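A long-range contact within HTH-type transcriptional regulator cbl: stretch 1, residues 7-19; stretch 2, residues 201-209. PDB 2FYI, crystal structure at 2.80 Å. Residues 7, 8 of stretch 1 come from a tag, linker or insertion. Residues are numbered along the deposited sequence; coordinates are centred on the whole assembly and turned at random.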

ATOM      1  N   HIS A   7      33.495  12.100   9.749  0.95 65.74           N
ATOM      2  CA  HIS A   7      34.104  11.193  10.717  0.95 66.17           C
ATOM      3  C   HIS A   7      33.843  11.811  12.111  0.95 66.08           C
ATOM      4  O   HIS A   7      34.086  11.194  13.167  0.95 65.59           O
ATOM      5  N   MET A   8      33.351  13.053  12.069  0.95 65.82           N
ATOM      6  CA  MET A   8      32.723  13.763  13.194  0.95 64.97           C
ATOM      7  C   MET A   8      31.521  12.966  13.732  0.95 62.84           C
ATOM      8  O   MET A   8      31.144  13.080  14.902  0.95 63.12           O
ATOM      9  N   THR A   9      30.930  12.153  12.863  1.00 59.74           N
ATOM     10  CA  THR A   9      29.655  11.538  13.143  1.00 57.14           C
ATOM     11  C   THR A   9      29.719  10.018  13.005  1.00 56.03           C
ATOM     12  O   THR A   9      28.701   9.341  12.943  1.00 56.31           O
ATOM     13  N   ASN A  10      30.930   9.486  12.960  1.00 54.82           N
ATOM     14  CA  ASN A  10      31.159   8.043  12.946  1.00 53.80           C
ATOM     15  C   ASN A  10      30.498   7.255  14.060  1.00 52.09           C
ATOM     16  O   ASN A  10      30.124   6.104  13.867  1.00 51.85           O
ATOM     17  N   ASP A  11      30.402   7.867  15.232  1.00 50.08           N
ATOM     18  CA  ASP A  11      29.946   7.173  16.423  1.00 48.40           C
ATOM     19  C   ASP A  11      28.653   7.760  16.959  1.00 46.06           C
ATOM     20  O   ASP A  11      28.229   7.428  18.070  1.00 46.07           O
ATOM     21  N   THR A  12      28.040   8.642  16.178  1.00 42.66           N
ATOM     22  CA  THR A  12      26.727   9.130  16.519  1.00 40.26           C
ATOM     23  C   THR A  12      25.798   7.936  16.576  1.00 40.28           C
ATOM     24  O   THR A  12      25.846   7.058  15.736  1.00 40.28           O
ATOM     25  N   SER A  13      24.965   7.888  17.595  1.00 40.98           N
ATOM     26  CA  SER A  13      24.130   6.715  17.801  1.00 41.47           C
ATOM     27  C   SER A  13      22.737   7.113  18.306  1.00 41.03           C
ATOM     28  O   SER A  13      22.575   8.158  18.975  1.00 41.14           O
ATOM     29  N   GLY A  14      21.747   6.286  17.963  1.00 39.28           N
ATOM     30  CA  GLY A  14      20.385   6.437  18.462  1.00 37.66           C
ATOM     31  C   GLY A  14      19.408   5.838  17.473  1.00 37.15           C
ATOM     32  O   GLY A  14      19.795   5.191  16.502  1.00 36.81           O
ATOM     33  N   VAL A  15      18.128   6.070  17.698  1.00 36.17           N
ATOM     34  CA  VAL A  15      17.144   5.545  16.795  1.00 35.04           C
ATOM     35  C   VAL A  15      16.437   6.705  16.104  1.00 35.47           C
ATOM     36  O   VAL A  15      15.905   7.596  16.759  1.00 36.62           O
ATOM     37  N   LEU A  16      16.433   6.701  14.778  1.00 34.47           N
ATOM     38  CA  LEU A  16      15.678   7.694  14.041  1.00 33.25           C
ATOM     39  C   LEU A  16      14.410   7.043  13.520  1.00 33.11           C
ATOM     40  O   LEU A  16      14.480   6.104  12.743  1.00 33.34           O
ATOM     41  N   THR A  17      13.252   7.531  13.934  1.00 32.27           N
ATOM     42  CA  THR A  17      12.019   6.977  13.420  1.00 32.41           C
ATOM     43  C   THR A  17      11.373   7.927  12.397  1.00 32.68           C
ATOM     44  O   THR A  17      11.061   9.071  12.711  1.00 33.20           O
ATOM     45  N   ILE A  18      11.170   7.441  11.173  1.00 31.85           N
ATOM     46  CA  ILE A  18      10.526   8.217  10.125  1.00 31.92           C
ATOM     47  C   ILE A  18       9.191   7.598   9.785  1.00 32.13           C
ATOM     48  O   ILE A  18       9.102   6.392   9.601  1.00 32.54           O
ATOM     49  N   ALA A  19       8.154   8.426   9.718  1.00 32.08           N
ATOM     50  CA  ALA A  19       6.842   7.957   9.345  1.00 32.03           C
ATOM     51  C   ALA A  19       6.529   8.515   7.967  1.00 32.36           C
ATOM     52  O   ALA A  19       6.755   9.706   7.688  1.00 32.62           O
ATOM     53  N   GLN A 201      15.432  18.026  19.376  1.00 28.16           N
ATOM     54  CA  GLN A 201      15.814  16.801  18.650  1.00 27.72           C
ATOM     55  C   GLN A 201      17.285  16.393  18.789  1.00 28.71           C
ATOM     56  O   GLN A 201      18.132  17.191  19.220  1.00 28.72           O
ATOM     57  N   ARG A 202      17.577  15.140  18.422  1.00 29.30           N
ATOM     58  CA  ARG A 202      18.961  14.630  18.331  1.00 29.72           C
ATOM     59  C   ARG A 202      19.647  15.231  17.114  1.00 29.76           C
ATOM     60  O   ARG A 202      18.974  15.622  16.155  1.00 30.91           O
ATOM     61  N   ASN A 203      20.970  15.285  17.112  1.00 29.47           N
ATOM     62  CA  ASN A 203      21.676  15.949  16.014  1.00 30.21           C
ATOM     63  C   ASN A 203      21.344  15.373  14.639  1.00 30.66           C
ATOM     64  O   ASN A 203      21.191  16.119  13.662  1.00 30.90           O
ATOM     65  N   TYR A 204      21.212  14.046  14.567  1.00 30.58           N
ATOM     66  CA  TYR A 204      20.954  13.377  13.295  1.00 30.50           C
ATOM     67  C   TYR A 204      19.583  13.674  12.639  1.00 30.89           C
ATOM     68  O   TYR A 204      19.442  13.544  11.412  1.00 31.10           O
ATOM     69  N   VAL A 205      18.582  14.066  13.431  1.00 30.52           N
ATOM     70  CA  VAL A 205      17.274  14.395  12.857  1.00 30.02           C
ATOM     71  C   VAL A 205      17.495  15.663  12.075  1.00 30.90           C
ATOM     72  O   VAL A 205      17.072  15.772  10.932  1.00 30.69           O
ATOM     73  N   TRP A 206      18.189  16.622  12.693  1.00 32.61           N
ATOM     74  CA  TRP A 206      18.416  17.916  12.041  1.00 33.95           C
ATOM     75  C   TRP A 206      19.169  17.707  10.735  1.00 34.75           C
ATOM     76  O   TRP A 206      18.843  18.312   9.713  1.00 34.09           O
ATOM     77  N   ARG A 207      20.153  16.814  10.765  1.00 36.24           N
ATOM     78  CA  ARG A 207      20.882  16.521   9.557  1.00 37.94           C
ATOM     79  C   ARG A 207      20.049  15.872   8.458  1.00 37.37           C
ATOM     80  O   ARG A 207      20.190  16.218   7.297  1.00 37.48           O
ATOM     81  N   PHE A 208      19.189  14.928   8.814  1.00 36.93           N
ATOM     82  CA  PHE A 208      18.384  14.254   7.815  1.00 36.64           C
ATOM     83  C   PHE A 208      17.633  15.242   6.952  1.00 37.40           C
ATOM     84  O   PHE A 208      17.551  15.083   5.739  1.00 37.03           O
ATOM     85  N   LEU A 209      17.070  16.262   7.583  1.00 38.80           N
ATOM     86  CA  LEU A 209      16.271  17.224   6.841  1.00 40.24           C
ATOM     87  C   LEU A 209      17.157  17.924   5.853  1.00 41.26           C
ATOM     88  O   LEU A 209      16.786  18.104   4.695  1.00 41.96           O
TER

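Stretch 1 runs through a loop into the strand that runs on past Ala19, and it lies against the helix 203-209, whose N-cap position is held by Arg202. The strand and helix axes approach to 9.3 Å at 41°, and the two stretches together bury 518 Å². The contact is all protein.

The first contact comes from the tag. Met8, poorly ordered, has its CA-to-CB bond toward the helix (chi1 p), and its SD lies 3.5 Å from NH2 of Arg207, at the edge of the guanidinium. Thr9 (chi1 p) opens a type I turn that closes at Thr12 and brings its CG2 only loosely, at 4.5 Å, to ND2 of Asn203.

Thr12 (chi1 m) is more engaged. Its CG2 meets CD1 of Tyr204 at 3.7 Å, at the edge of the ring, while its OG1 stands 3.7 Å from ND2 of Asn203, too far for a hydrogen bond.

Ser13 directs its CB away, so its contribution is its backbone carbonyl. NH1 of Arg202 (chi1 m, chi2 m) donates to O of Ser13 at 2.6 Å with an N-H...O angle of 166°; NH2 of Arg202 adds a weak bond to the same O of Ser13 at 3.4 Å and 127°. That NH2 of Arg202 also bonds weakly to OD1 of Asn203 at 3.1 Å, within stretch 2.

At Gly14 the absence of a side chain matters. An ideal CB would point toward stretch 2 and sit 2.5 Å from OH of Tyr204 and 2.7 Å from NH1 of Arg202, both clashes. The backbone angles, 154/-171, independently call for glycine, because a CB would also jam against the preceding carbonyl.

Val15 (chi1 t) points away, yet its O accepts a weak hydrogen bond from OH of Tyr204 at 2.9 Å. Tyr204 (chi1 p) thus reaches the strand backbone, and it has the largest covered area of any residue in either stretch, 91 Å².

Alternation along the strand then turns Leu16 (chi1 t, chi2 p) inward. Its CB lies 3.8 Å from CE2 of Tyr204, its CD1 3.8 Å from CG2 of Val205 (chi1 t), and its CD2 4.0 Å from CD1 of Phe208. Thr17 points away and does not touch stretch 2; its OG1 is hydrogen-bonded elsewhere in the structure.

Ile18 (chi1 m, chi2 t) points toward the helix again. Its CD1 sits over one face of the Phe208 ring (chi1 t), 4.0 Å from the centroid and 28° off the normal, a CH-pi contact.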

ATOM      1  CB  HIS A   7      35.595  11.034  10.440  0.95 66.80           C
ATOM      2  CG  HIS A   7      36.391  12.260  10.760  0.95 67.69           C
ATOM      3  ND1 HIS A   7      36.393  13.378   9.953  0.95 67.79           N
ATOM      4  CD2 HIS A   7      37.194  12.552  11.814  0.95 67.97           C
ATOM      5  CE1 HIS A   7      37.172  14.303  10.489  0.95 68.09           C
ATOM      6  NE2 HIS A   7      37.670  13.826  11.618  0.95 68.19           N
ATOM      7  CB  MET A   8      32.238  15.154  12.717  0.95 65.48           C
ATOM      8  CG  MET A   8      31.655  15.152  11.259  0.95 66.38           C
ATOM      9  SD  MET A   8      30.317  16.321  10.793  0.95 66.71           S
ATOM     10  CE  MET A   8      31.060  17.902  11.292  0.95 66.98           C
ATOM     11  CB  THR A   9      28.590  12.123  12.213  1.00 56.80           C
ATOM     12  OG1 THR A   9      29.139  12.250  10.898  1.00 56.72           O
ATOM     13  CG2 THR A   9      28.175  13.510  12.685  1.00 56.41           C
ATOM     14  CB  ASN A  10      32.654   7.761  13.052  1.00 55.34           C
ATOM     15  CG  ASN A  10      33.221   7.195  11.786  1.00 56.25           C
ATOM     16  OD1 ASN A  10      32.474   6.743  10.900  1.00 56.21           O
ATOM     17  ND2 ASN A  10      34.554   7.209  11.682  1.00 56.45           N
ATOM     18  CB  ASP A  11      31.017   7.247  17.498  1.00 50.04           C
ATOM     19  CG  ASP A  11      32.376   6.905  16.960  1.00 51.29           C
ATOM     20  OD1 ASP A  11      32.630   5.697  16.769  1.00 52.03           O
ATOM     21  OD2 ASP A  11      33.179   7.838  16.710  1.00 51.91           O
ATOM     22  CB  THR A  12      26.228  10.156  15.510  1.00 38.95           C
ATOM     23  OG1 THR A  12      27.023  11.335  15.615  1.00 37.70           O
ATOM     24  CG2 THR A  12      24.797  10.527  15.788  1.00 38.52           C
ATOM     25  CB  SER A  13      24.849   5.720  18.748  1.00 42.32           C
ATOM     26  OG  SER A  13      24.037   5.241  19.818  1.00 42.80           O
ATOM     27  CB  VAL A  15      16.123   4.696  17.546  1.00 34.03           C
ATOM     28  CG1 VAL A  15      15.187   4.030  16.560  1.00 33.94           C
ATOM     29  CG2 VAL A  15      16.824   3.678  18.424  1.00 32.94           C
ATOM     30  CB  LEU A  16      16.495   8.214  12.867  1.00 32.64           C
ATOM     31  CG  LEU A  16      15.735   9.132  11.919  1.00 32.27           C
ATOM     32  CD1 LEU A  16      15.336  10.403  12.628  1.00 31.93           C
ATOM     33  CD2 LEU A  16      16.606   9.447  10.743  1.00 32.53           C
ATOM     34  CB  THR A  17      11.032   6.628  14.554  1.00 32.43           C
ATOM     35  OG1 THR A  17      11.595   5.606  15.372  1.00 33.20           O
ATOM     36  CG2 THR A  17       9.732   6.096  13.979  1.00 33.33           C
ATOM     37  CB  ILE A  18      11.366   8.220   8.869  1.00 31.83           C
ATOM     38  CG1 ILE A  18      12.590   9.103   9.107  1.00 31.54           C
ATOM     39  CG2 ILE A  18      10.527   8.649   7.643  1.00 31.28           C
ATOM     40  CD1 ILE A  18      13.746   8.788   8.183  1.00 31.93           C
ATOM     41  CB  ALA A  19       5.817   8.383  10.356  1.00 31.12           C
ATOM     42  CB  GLN A 201      15.503  16.956  17.179  1.00 27.47           C
ATOM     43  CG  GLN A 201      14.052  17.333  16.875  1.00 28.09           C
ATOM     44  CD  GLN A 201      13.096  16.135  16.875  1.00 28.03           C
ATOM     45  OE1 GLN A 201      13.500  14.971  17.075  1.00 28.26           O
ATOM     46  NE2 GLN A 201      11.824  16.415  16.636  1.00 27.08           N
ATOM     47  CB  ARG A 202      18.961  13.109  18.176  1.00 30.90           C
ATOM     48  CG  ARG A 202      18.401  12.320  19.368  1.00 32.00           C
ATOM     49  CD  ARG A 202      19.392  12.322  20.514  1.00 33.01           C
ATOM     50  NE  ARG A 202      20.763  12.382  20.002  1.00 33.65           N
ATOM     51  CZ  ARG A 202      21.517  11.321  19.722  1.00 33.97           C
ATOM     52  NH1 ARG A 202      21.068  10.083  19.915  1.00 34.63           N
ATOM     53  NH2 ARG A 202      22.739  11.497  19.257  1.00 34.16           N
ATOM     54  CB  ASN A 203      23.189  15.951  16.245  1.00 31.31           C
ATOM     55  CG  ASN A 203      23.784  14.547  16.315  1.00 32.24           C
ATOM     56  OD1 ASN A 203      23.367  13.724  17.125  1.00 32.81           O
ATOM     57  ND2 ASN A 203      24.771  14.272  15.458  1.00 32.47           N
ATOM     58  CB  TYR A 204      21.212  11.878  13.390  1.00 30.27           C
ATOM     59  CG  TYR A 204      20.448  11.177  14.464  1.00 30.76           C
ATOM     60  CD1 TYR A 204      21.102  10.666  15.591  1.00 31.62           C
ATOM     61  CD2 TYR A 204      19.068  11.005  14.369  1.00 30.74           C
ATOM     62  CE1 TYR A 204      20.389   9.987  16.610  1.00 31.59           C
ATOM     63  CE2 TYR A 204      18.333  10.331  15.377  1.00 31.14           C
ATOM     64  CZ  TYR A 204      18.998   9.823  16.493  1.00 31.50           C
ATOM     65  OH  TYR A 204      18.290   9.160  17.491  1.00 31.41           O
ATOM     66  CB  VAL A 205      16.208  14.690  13.939  1.00 29.35           C
ATOM     67  CG1 VAL A 205      14.896  15.206  13.315  1.00 27.19           C
ATOM     68  CG2 VAL A 205      15.995  13.488  14.825  1.00 29.05           C
ATOM     69  CB  TRP A 206      19.158  18.894  12.946  1.00 34.20           C
ATOM     70  CG  TRP A 206      18.463  19.203  14.219  1.00 34.55           C
ATOM     71  CD1 TRP A 206      18.920  18.950  15.505  1.00 35.09           C
ATOM     72  CD2 TRP A 206      17.194  19.830  14.367  1.00 34.59           C
ATOM     73  NE1 TRP A 206      18.004  19.397  16.435  1.00 34.95           N
ATOM     74  CE2 TRP A 206      16.934  19.938  15.763  1.00 35.48           C
ATOM     75  CE3 TRP A 206      16.246  20.315  13.466  1.00 34.10           C
ATOM     76  CZ2 TRP A 206      15.751  20.511  16.262  1.00 35.03           C
ATOM     77  CZ3 TRP A 206      15.078  20.881  13.962  1.00 34.46           C
ATOM     78  CH2 TRP A 206      14.842  20.975  15.343  1.00 34.66           C
ATOM     79  CB  ARG A 207      22.104  15.675   9.827  1.00 40.70           C
ATOM     80  CG  ARG A 207      22.961  15.663   8.582  1.00 44.55           C
ATOM     81  CD  ARG A 207      23.633  17.029   8.397  1.00 47.09           C
ATOM     82  NE  ARG A 207      24.877  17.037   9.168  1.00 49.89           N
ATOM     83  CZ  ARG A 207      26.062  16.667   8.668  1.00 51.57           C
ATOM     84  NH1 ARG A 207      26.157  16.305   7.379  1.00 51.95           N
ATOM     85  NH2 ARG A 207      27.158  16.677   9.439  1.00 51.93           N
ATOM     86  CB  PHE A 208      17.375  13.329   8.472  1.00 36.54           C
ATOM     87  CG  PHE A 208      16.605  12.497   7.488  1.00 36.69           C
ATOM     88  CD1 PHE A 208      17.032  11.231   7.151  1.00 36.24           C
ATOM     89  CD2 PHE A 208      15.460  12.997   6.874  1.00 36.87           C
ATOM     90  CE1 PHE A 208      16.325  10.470   6.219  1.00 36.19           C
ATOM     91  CE2 PHE A 208      14.745  12.230   5.943  1.00 36.41           C
ATOM     92  CZ  PHE A 208      15.185  10.975   5.621  1.00 36.23           C
ATOM     93  CB  LEU A 209      15.582  18.250   7.755  1.00 39.96           C
ATOM     94  CG  LEU A 209      14.435  17.743   8.635  1.00 39.54           C
ATOM     95  CD1 LEU A 209      13.322  18.730   8.655  1.00 39.33           C
ATOM     96  CD2 LEU A 209      13.910  16.462   8.078  1.00 40.43           C
TER